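Local structure of chorismate mutase protein (3RMI) at residues D55-R58 and E59-Q62; K68-D72 and T73-P77; P77-A80 and E81-L84. The protein probably catalyses the rearrangement of chorismate to prephenate, the chorismate mutase reaction, as a dimer of all-helical subunits. One frame throughout, in Å; residues are numbered along the deposited sequence.

Contact 1 (D55-R58 and E59-Q62). With MLT (D-malate), chain D.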
loop_
_atom_site.group_PDB
_atom_site.type_symbol
_atom_site.label_atom_id
_atom_site.label_comp_id
_atom_site.label_asym_id
_atom_site.label_seq_id
_atom_site.Cartn_x
_atom_site.Cartn_y
_atom_site.Cartn_z
ATOM N N ASP A 55 3.004 -12.571 15.405
ATOM C CA ASP A 55 3.574 -13.881 15.134
ATOM C C ASP A 55 4.957 -13.646 14.487
ATOM O O ASP A 55 5.060 -13.526 13.269
ATOM C CB ASP A 55 2.609 -14.580 14.183
ATOM C CG ASP A 55 2.932 -16.030 13.950
ATOM O OD1 ASP A 55 4.127 -16.402 13.955
ATOM O OD2 ASP A 55 1.952 -16.787 13.725
ATOM N N PRO A 56 6.021 -13.545 15.307
ATOM C CA PRO A 56 7.305 -13.033 14.793
ATOM C C PRO A 56 7.919 -13.838 13.644
ATOM O O PRO A 56 8.442 -13.231 12.704
ATOM C CB PRO A 56 8.238 -13.031 16.018
ATOM C CG PRO A 56 7.487 -13.631 17.154
ATOM C CD PRO A 56 6.124 -14.070 16.678
ATOM N N LEU A 57 7.863 -15.170 13.711
ATOM C CA LEU A 57 8.365 -16.017 12.618
ATOM C C LEU A 57 7.606 -15.767 11.322
ATOM O O LEU A 57 8.201 -15.765 10.259
ATOM C CB LEU A 57 8.317 -17.514 12.975
ATOM C CG LEU A 57 9.403 -18.031 13.913
ATOM C CD1 LEU A 57 9.298 -19.576 14.106
ATOM C CD2 LEU A 57 10.836 -17.630 13.481
ATOM N N ARG A 58 6.298 -15.561 11.404
ATOM C CA ARG A 58 5.496 -15.210 10.209
ATOM C C ARG A 58 5.931 -13.847 9.611
ATOM O O ARG A 58 6.187 -13.735 8.404
ATOM C CB ARG A 58 3.999 -15.229 10.570
ATOM C CG ARG A 58 3.041 -14.660 9.532
ATOM C CD ARG A 58 3.034 -15.444 8.227
ATOM N NE ARG A 58 2.083 -14.839 7.298
ATOM C CZ ARG A 58 2.100 -14.957 5.972
ATOM N NH1 ARG A 58 3.012 -15.706 5.354
ATOM N NH2 ARG A 58 1.165 -14.344 5.253
ATOM N N GLU A 59 6.044 -12.840 10.476
ATOM C CA GLU A 59 6.406 -11.463 10.098
ATOM C C GLU A 59 7.740 -11.477 9.385
ATOM O O GLU A 59 7.907 -10.856 8.345
ATOM C CB GLU A 59 6.524 -10.565 11.352
ATOM C CG GLU A 59 5.622 -9.320 11.448
ATOM C CD GLU A 59 4.442 -9.419 12.508
ATOM O OE1 GLU A 59 3.501 -10.285 12.386
ATOM O OE2 GLU A 59 4.461 -8.566 13.453
ATOM N N GLN A 60 8.688 -12.207 9.961
ATOM C CA GLN A 60 10.052 -12.279 9.442
ATOM C C GLN A 60 10.094 -12.872 8.055
ATOM O O GLN A 60 10.856 -12.412 7.206
ATOM C CB GLN A 60 10.915 -13.187 10.291
ATOM C CG GLN A 60 11.714 -12.534 11.354
ATOM C CD GLN A 60 12.373 -13.588 12.265
ATOM O OE1 GLN A 60 12.207 -13.531 13.487
ATOM N NE2 GLN A 60 13.092 -14.570 11.666
ATOM N N TYR A 61 9.324 -13.939 7.854
ATOM C CA TYR A 61 9.227 -14.584 6.543
ATOM C C TYR A 61 8.629 -13.624 5.495
ATOM O O TYR A 61 9.136 -13.495 4.390
ATOM C CB TYR A 61 8.373 -15.874 6.657
ATOM C CG TYR A 61 7.960 -16.472 5.324
ATOM C CD1 TYR A 61 8.849 -17.259 4.568
ATOM C CD2 TYR A 61 6.686 -16.236 4.802
ATOM C CE1 TYR A 61 8.460 -17.801 3.321
ATOM C CE2 TYR A 61 6.306 -16.758 3.563
ATOM C CZ TYR A 61 7.186 -17.533 2.831
ATOM O OH TYR A 61 6.777 -18.053 1.627
ATOM N N GLN A 62 7.546 -12.958 5.860
ATOM C CA GLN A 62 6.844 -12.092 4.914
ATOM C C GLN A 62 7.800 -10.982 4.459
ATOM O O GLN A 62 7.845 -10.644 3.299
ATOM C CB GLN A 62 5.594 -11.472 5.543
ATOM C CG GLN A 62 4.455 -12.395 5.961
ATOM C CD GLN A 62 3.288 -11.610 6.533
ATOM O OE1 GLN A 62 2.467 -11.091 5.782
ATOM N NE2 GLN A 62 3.211 -11.503 7.853
HETATM C C1 MLT D . -1.015 -12.483 10.033
HETATM O O1 MLT D . -0.987 -13.315 10.992
HETATM O O2 MLT D . -1.082 -11.318 10.396
HETATM C C2 MLT D . -1.003 -12.860 8.568
HETATM O O3 MLT D . -0.314 -14.071 8.565
HETATM C C3 MLT D . -0.337 -12.038 7.462
HETATM C C4 MLT D . 0.027 -10.560 7.708
HETATM O O4 MLT D . 0.802 -10.202 8.671
HETATM O O5 MLT D . -0.381 -9.662 6.917
#
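Asp55 and Glu59 open the first turn of helix 56-72, one of the three helices of the AroQ-type, all-helical chorismate mutase fold, where the malate site lies. Asp55 is the N-cap residue: its carboxylate OD1 reaches forward to Arg58 N in a weak capping bond of 3.5 Å, while its carbonyl O accepts from Glu59 N at 3.0 Å. The other oxygen of that carboxylate, OD2, makes a salt bridge with Arg18 of the second subunit. Pro56, which needs no amide partner at the helix start, gives its O to Gln60 N, and the CB and CG of Gln60 lie against the same oxygen. Leu57 O receives Tyr61 N in the next turn. Arg58 carries most of the side-chain contact. Its chain leaves with CG anti to the backbone N (chi1 170°) and bends at chi2, which lays the guanidinium flat against the Gln62 side chain, one turn on. There the guanidinium and the Gln62 amide stack with planes 4° apart, Gln62 CG sitting 3.5 Å above the guanidinium centre. Tyr61 approaches obliquely, its ring edge near NH1. This stacking should limit rotation of both flat groups and present their N-H groups to the ligand, while Asp22 of the second subunit forms a salt bridge with Arg58 NH2. Arg35 and Lys46 of the same chain, with Arg18 of the second subunit, also hydrogen-bond the malate, a basic pocket consistent with one made for a dicarboxylate. Arg58 NE donates to malate hydroxyl O3 at 2.8 Å, and Gln62 NE2 donates to carboxylate O4 at 2.9 Å.

Contact 2 (K68-D72 and T73-P77). With EDO (1,2-ethanediol), chain B.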
loop_
_atom_site.group_PDB
_atom_site.type_symbol
_atom_site.label_atom_id
_atom_site.label_comp_id
_atom_site.label_asym_id
_atom_site.label_seq_id
_atom_site.Cartn_x
_atom_site.Cartn_y
_atom_site.Cartn_z
ATOM N N LYS A 68 13.053 -9.953 -1.259
ATOM C CA LYS A 68 13.710 -10.680 -2.364
ATOM C C LYS A 68 12.938 -10.416 -3.638
ATOM O O LYS A 68 13.523 -10.097 -4.664
ATOM C CB LYS A 68 13.852 -12.202 -2.112
ATOM N N LEU A 69 11.617 -10.511 -3.561
ATOM C CA LEU A 69 10.755 -10.317 -4.745
ATOM C C LEU A 69 10.803 -8.877 -5.259
ATOM O O LEU A 69 10.782 -8.656 -6.465
ATOM C CB LEU A 69 9.302 -10.769 -4.471
ATOM C CG LEU A 69 9.104 -12.265 -4.068
ATOM C CD1 LEU A 69 7.602 -12.626 -3.762
ATOM C CD2 LEU A 69 9.733 -13.303 -5.073
ATOM N N ALA A 70 10.912 -7.915 -4.347
ATOM C CA ALA A 70 11.110 -6.517 -4.705
ATOM C C ALA A 70 12.415 -6.301 -5.487
ATOM O O ALA A 70 12.418 -5.619 -6.516
ATOM C CB ALA A 70 11.088 -5.641 -3.460
ATOM N N ILE A 71 13.523 -6.866 -5.009
ATOM C CA ILE A 71 14.794 -6.740 -5.726
ATOM C C ILE A 71 14.672 -7.354 -7.125
ATOM O O ILE A 71 15.127 -6.781 -8.112
ATOM C CB ILE A 71 15.987 -7.385 -4.971
ATOM C CG1 ILE A 71 16.304 -6.594 -3.692
ATOM C CG2 ILE A 71 17.235 -7.409 -5.864
ATOM C CD1 ILE A 71 17.260 -7.277 -2.724
ATOM N N ASP A 72 14.030 -8.512 -7.198
ATOM C CA ASP A 72 13.818 -9.195 -8.473
ATOM C C ASP A 72 12.926 -8.365 -9.444
ATOM O O ASP A 72 13.046 -8.489 -10.658
ATOM C CB ASP A 72 13.256 -10.623 -8.224
ATOM C CG ASP A 72 14.249 -11.550 -7.434
ATOM O OD1 ASP A 72 15.330 -11.092 -6.968
ATOM O OD2 ASP A 72 13.946 -12.762 -7.276
ATOM N N THR A 73 12.062 -7.505 -8.908
ATOM C CA THR A 73 11.237 -6.568 -9.726
ATOM C C THR A 73 11.883 -5.182 -9.957
ATOM O O THR A 73 11.216 -4.272 -10.458
ATOM C CB THR A 73 9.842 -6.323 -9.045
ATOM O OG1 THR A 73 9.152 -7.567 -8.927
ATOM C CG2 THR A 73 8.948 -5.327 -9.847
ATOM N N HIS A 74 13.149 -5.015 -9.570
ATOM C CA HIS A 74 13.817 -3.709 -9.615
ATOM C C HIS A 74 13.047 -2.641 -8.800
ATOM O O HIS A 74 12.934 -1.483 -9.186
ATOM C CB HIS A 74 14.075 -3.289 -11.083
ATOM C CG HIS A 74 14.794 -4.341 -11.899
ATOM N ND1 HIS A 74 16.173 -4.431 -11.959
ATOM C CD2 HIS A 74 14.322 -5.354 -12.673
ATOM C CE1 HIS A 74 16.518 -5.450 -12.734
ATOM N NE2 HIS A 74 15.412 -6.028 -13.178
ATOM N N PHE A 75 12.558 -3.066 -7.643
ATOM C CA PHE A 75 11.810 -2.239 -6.701
ATOM C C PHE A 75 12.578 -2.160 -5.370
ATOM O O PHE A 75 13.143 -3.177 -4.917
ATOM C CB PHE A 75 10.457 -2.903 -6.473
ATOM C CG PHE A 75 9.467 -2.050 -5.750
ATOM C CD1 PHE A 75 8.558 -1.293 -6.449
ATOM C CD2 PHE A 75 9.435 -2.015 -4.368
ATOM C CE1 PHE A 75 7.626 -0.508 -5.776
ATOM C CE2 PHE A 75 8.507 -1.246 -3.701
ATOM C CZ PHE A 75 7.598 -0.494 -4.404
ATOM N N ASP A 76 12.586 -0.973 -4.754
ATOM C CA ASP A 76 13.402 -0.709 -3.569
ATOM C C ASP A 76 13.013 -1.614 -2.408
ATOM O O ASP A 76 11.895 -1.545 -1.923
ATOM C CB ASP A 76 13.268 0.752 -3.127
ATOM C CG ASP A 76 14.207 1.110 -1.969
ATOM O OD1 ASP A 76 15.279 0.492 -1.847
ATOM O OD2 ASP A 76 13.897 2.021 -1.169
ATOM N N PRO A 77 13.947 -2.455 -1.939
ATOM C CA PRO A 77 13.535 -3.434 -0.923
ATOM C C PRO A 77 13.219 -2.820 0.421
ATOM O O PRO A 77 12.382 -3.341 1.134
ATOM C CB PRO A 77 14.733 -4.371 -0.820
ATOM C CG PRO A 77 15.905 -3.541 -1.305
ATOM C CD PRO A 77 15.336 -2.655 -2.375
HETATM C C1 EDO B . 10.844 2.346 -6.447
HETATM O O1 EDO B . 11.721 1.249 -6.160
HETATM C C2 EDO B . 10.036 2.645 -5.191
HETATM O O2 EDO B . 10.298 3.987 -4.778
#
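Backbone hydrogen bonds between Ala70, Ile71 and the turn that follows them close helix 56-72. Phe75 N donates to Ala70 O at 2.8 Å, and His74 N reaches Ile71 O at 3.0 Å from above the carbonyl plane. Thr73 adds a side-chain bond: with OG1 beside its own backbone N (chi1 -60°), the hydroxyl donates to Leu69 O at 3.1 Å. Thr73 N donates to that oxygen as well, but from the opposite face of the carbonyl plane, so Leu69 O is gripped by two donors of one residue.

The apolar contacts are fewer. Ala70 CB meets Phe75 CD2 obliquely to the ring at 4.1 Å, and Ile71 CG1 packs on Pro77 CG at 3.9 Å, tying the last helical turn to the first residue of helix 77-106. Ile26, His30 and Ala33 of the second subunit pack on Leu69, Thr73 and Phe75.

A bound ethanediol, probably from the crystallisation liquor, accepts from Asp76 N through O1, and its C2 lies over one face of the Phe75 ring, offset toward the rim. With His74 at positive phi (57°) as the C-prime residue, the Phe75-Ala70 and His74-Ile71 bonds make a Schellman motif that ends helix 56-72, just before Asp76 N-caps helix 77-106.

Contact 3 (P77-A80 and E81-L84)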
loop_
_atom_site.group_PDB
_atom_site.type_symbol
_atom_site.label_atom_id
_atom_site.label_comp_id
_atom_site.label_asym_id
_atom_site.label_seq_id
_atom_site.Cartn_x
_atom_site.Cartn_y
_atom_site.Cartn_z
ATOM N N PRO A 77 13.947 -2.455 -1.939
ATOM C CA PRO A 77 13.535 -3.434 -0.923
ATOM C C PRO A 77 13.219 -2.820 0.421
ATOM O O PRO A 77 12.382 -3.341 1.134
ATOM C CB PRO A 77 14.733 -4.371 -0.820
ATOM C CG PRO A 77 15.905 -3.541 -1.305
ATOM C CD PRO A 77 15.336 -2.655 -2.375
ATOM N N ASP A 78 13.881 -1.717 0.760
ATOM C CA ASP A 78 13.568 -0.981 1.989
ATOM C C ASP A 78 12.153 -0.407 1.984
ATOM O O ASP A 78 11.452 -0.448 3.015
ATOM C CB ASP A 78 14.594 0.123 2.224
ATOM C CG ASP A 78 15.992 -0.441 2.509
ATOM O OD1 ASP A 78 16.080 -1.506 3.153
ATOM O OD2 ASP A 78 16.998 0.164 2.079
ATOM N N PHE A 79 11.719 0.106 0.839
ATOM C CA PHE A 79 10.373 0.634 0.766
ATOM C C PHE A 79 9.341 -0.481 0.761
ATOM O O PHE A 79 8.308 -0.355 1.414
ATOM C CB PHE A 79 10.170 1.558 -0.426
ATOM C CG PHE A 79 8.847 2.268 -0.389
ATOM C CD1 PHE A 79 8.606 3.253 0.567
ATOM C CD2 PHE A 79 7.820 1.925 -1.275
ATOM C CE1 PHE A 79 7.345 3.895 0.635
ATOM C CE2 PHE A 79 6.577 2.570 -1.222
ATOM C CZ PHE A 79 6.338 3.552 -0.274
ATOM N N ALA A 80 9.618 -1.574 0.057
ATOM C CA ALA A 80 8.772 -2.760 0.168
ATOM C C ALA A 80 8.548 -3.128 1.645
ATOM O O ALA A 80 7.428 -3.375 2.069
ATOM C CB ALA A 80 9.378 -3.945 -0.606
ATOM N N GLU A 81 9.617 -3.136 2.429
ATOM C CA GLU A 81 9.538 -3.481 3.857
ATOM C C GLU A 81 8.738 -2.460 4.642
ATOM O O GLU A 81 7.914 -2.829 5.447
ATOM C CB GLU A 81 10.942 -3.595 4.486
ATOM C CG GLU A 81 10.915 -4.102 5.933
ATOM C CD GLU A 81 12.278 -4.366 6.530
ATOM O OE1 GLU A 81 13.267 -4.553 5.770
ATOM O OE2 GLU A 81 12.354 -4.379 7.783
ATOM N N LYS A 82 9.027 -1.183 4.428
ATOM C CA LYS A 82 8.292 -0.085 5.050
ATOM C C LYS A 82 6.797 -0.218 4.762
ATOM O O LYS A 82 5.955 -0.024 5.645
ATOM C CB LYS A 82 8.808 1.256 4.505
ATOM C CG LYS A 82 8.690 2.434 5.471
ATOM C CD LYS A 82 9.324 3.756 4.940
ATOM C CE LYS A 82 8.824 4.981 5.790
ATOM N NZ LYS A 82 9.281 6.352 5.336
ATOM N N PHE A 83 6.475 -0.556 3.515
ATOM C CA PHE A 83 5.083 -0.725 3.085
ATOM C C PHE A 83 4.415 -1.920 3.761
ATOM O O PHE A 83 3.305 -1.812 4.295
ATOM C CB PHE A 83 5.014 -0.861 1.570
ATOM C CG PHE A 83 3.679 -1.343 1.063
ATOM C CD1 PHE A 83 2.573 -0.571 1.162
ATOM C CD2 PHE A 83 3.547 -2.599 0.505
ATOM C CE1 PHE A 83 1.343 -1.038 0.710
ATOM C CE2 PHE A 83 2.331 -3.049 0.054
ATOM C CZ PHE A 83 1.237 -2.256 0.161
ATOM N N LEU A 84 5.085 -3.061 3.755
ATOM C CA LEU A 84 4.531 -4.229 4.413
ATOM C C LEU A 84 4.339 -3.992 5.918
ATOM O O LEU A 84 3.317 -4.374 6.492
ATOM C CB LEU A 84 5.423 -5.431 4.165
ATOM C CG LEU A 84 5.032 -6.772 4.781
ATOM C CD1 LEU A 84 3.688 -7.289 4.270
ATOM C CD2 LEU A 84 6.155 -7.773 4.495
#
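Ala80 and Leu84 mark the buried side of the first two turns of helix 77-106, a regular alpha-helical segment of the all-helical chorismate mutase fold. Leu84 N donates to Ala80 O at 2.9 Å, and Phe83 N to Phe79 O at 2.8 Å, the latter nearly in line with the carbonyl. With Phe83 CG anti to the backbone N (chi1 167°) the ring swings away from the preceding turn; Ala80 O lies near the ring plane, at its edge. The buried face continues into the dimer: the Phe79 ring meets Phe36 of the second subunit with planes at about 70°, Phe83 packs on its own counterpart, and Ala80 lies on Ile29 of that subunit.

The opposite character belongs to Asp78 and Lys82, both exposed. Lys82 N donates to Asp78 O, but the Lys82 side chain runs outward fully extended, only its CB staying beside Phe79 CD1 at 4.4 Å. The Asp78 and Glu81 carboxylates, OD1 and OE1 4.9 Å apart, are probably offset by one cation: Arg67 NH1, from helix 56-72, forms salt bridges with both Asp78 OD1 and Glu81 OE1.

How the contacts relate
The three contacts come in series along the chain and follow a helical hairpin. Contact 1 opens helix 56-72, contact 2 closes it and makes the turn, and contact 3, sharing Pro77 with contact 2, starts helix 77-106. The centres of contacts 1 and 2 lie about 19 Å apart, with no touch, whereas contacts 2 and 3, about 10 Å apart, meet through Ala70 CB and Ala80 CB at 3.7 Å. As the chain returns, Leu84 CD2 packs on Gln62 O, bringing contact 3 beside the malate-binding end of contact 1. Each contact also touches the second subunit, so the hairpin belongs to both the ligand site and the dimer interface.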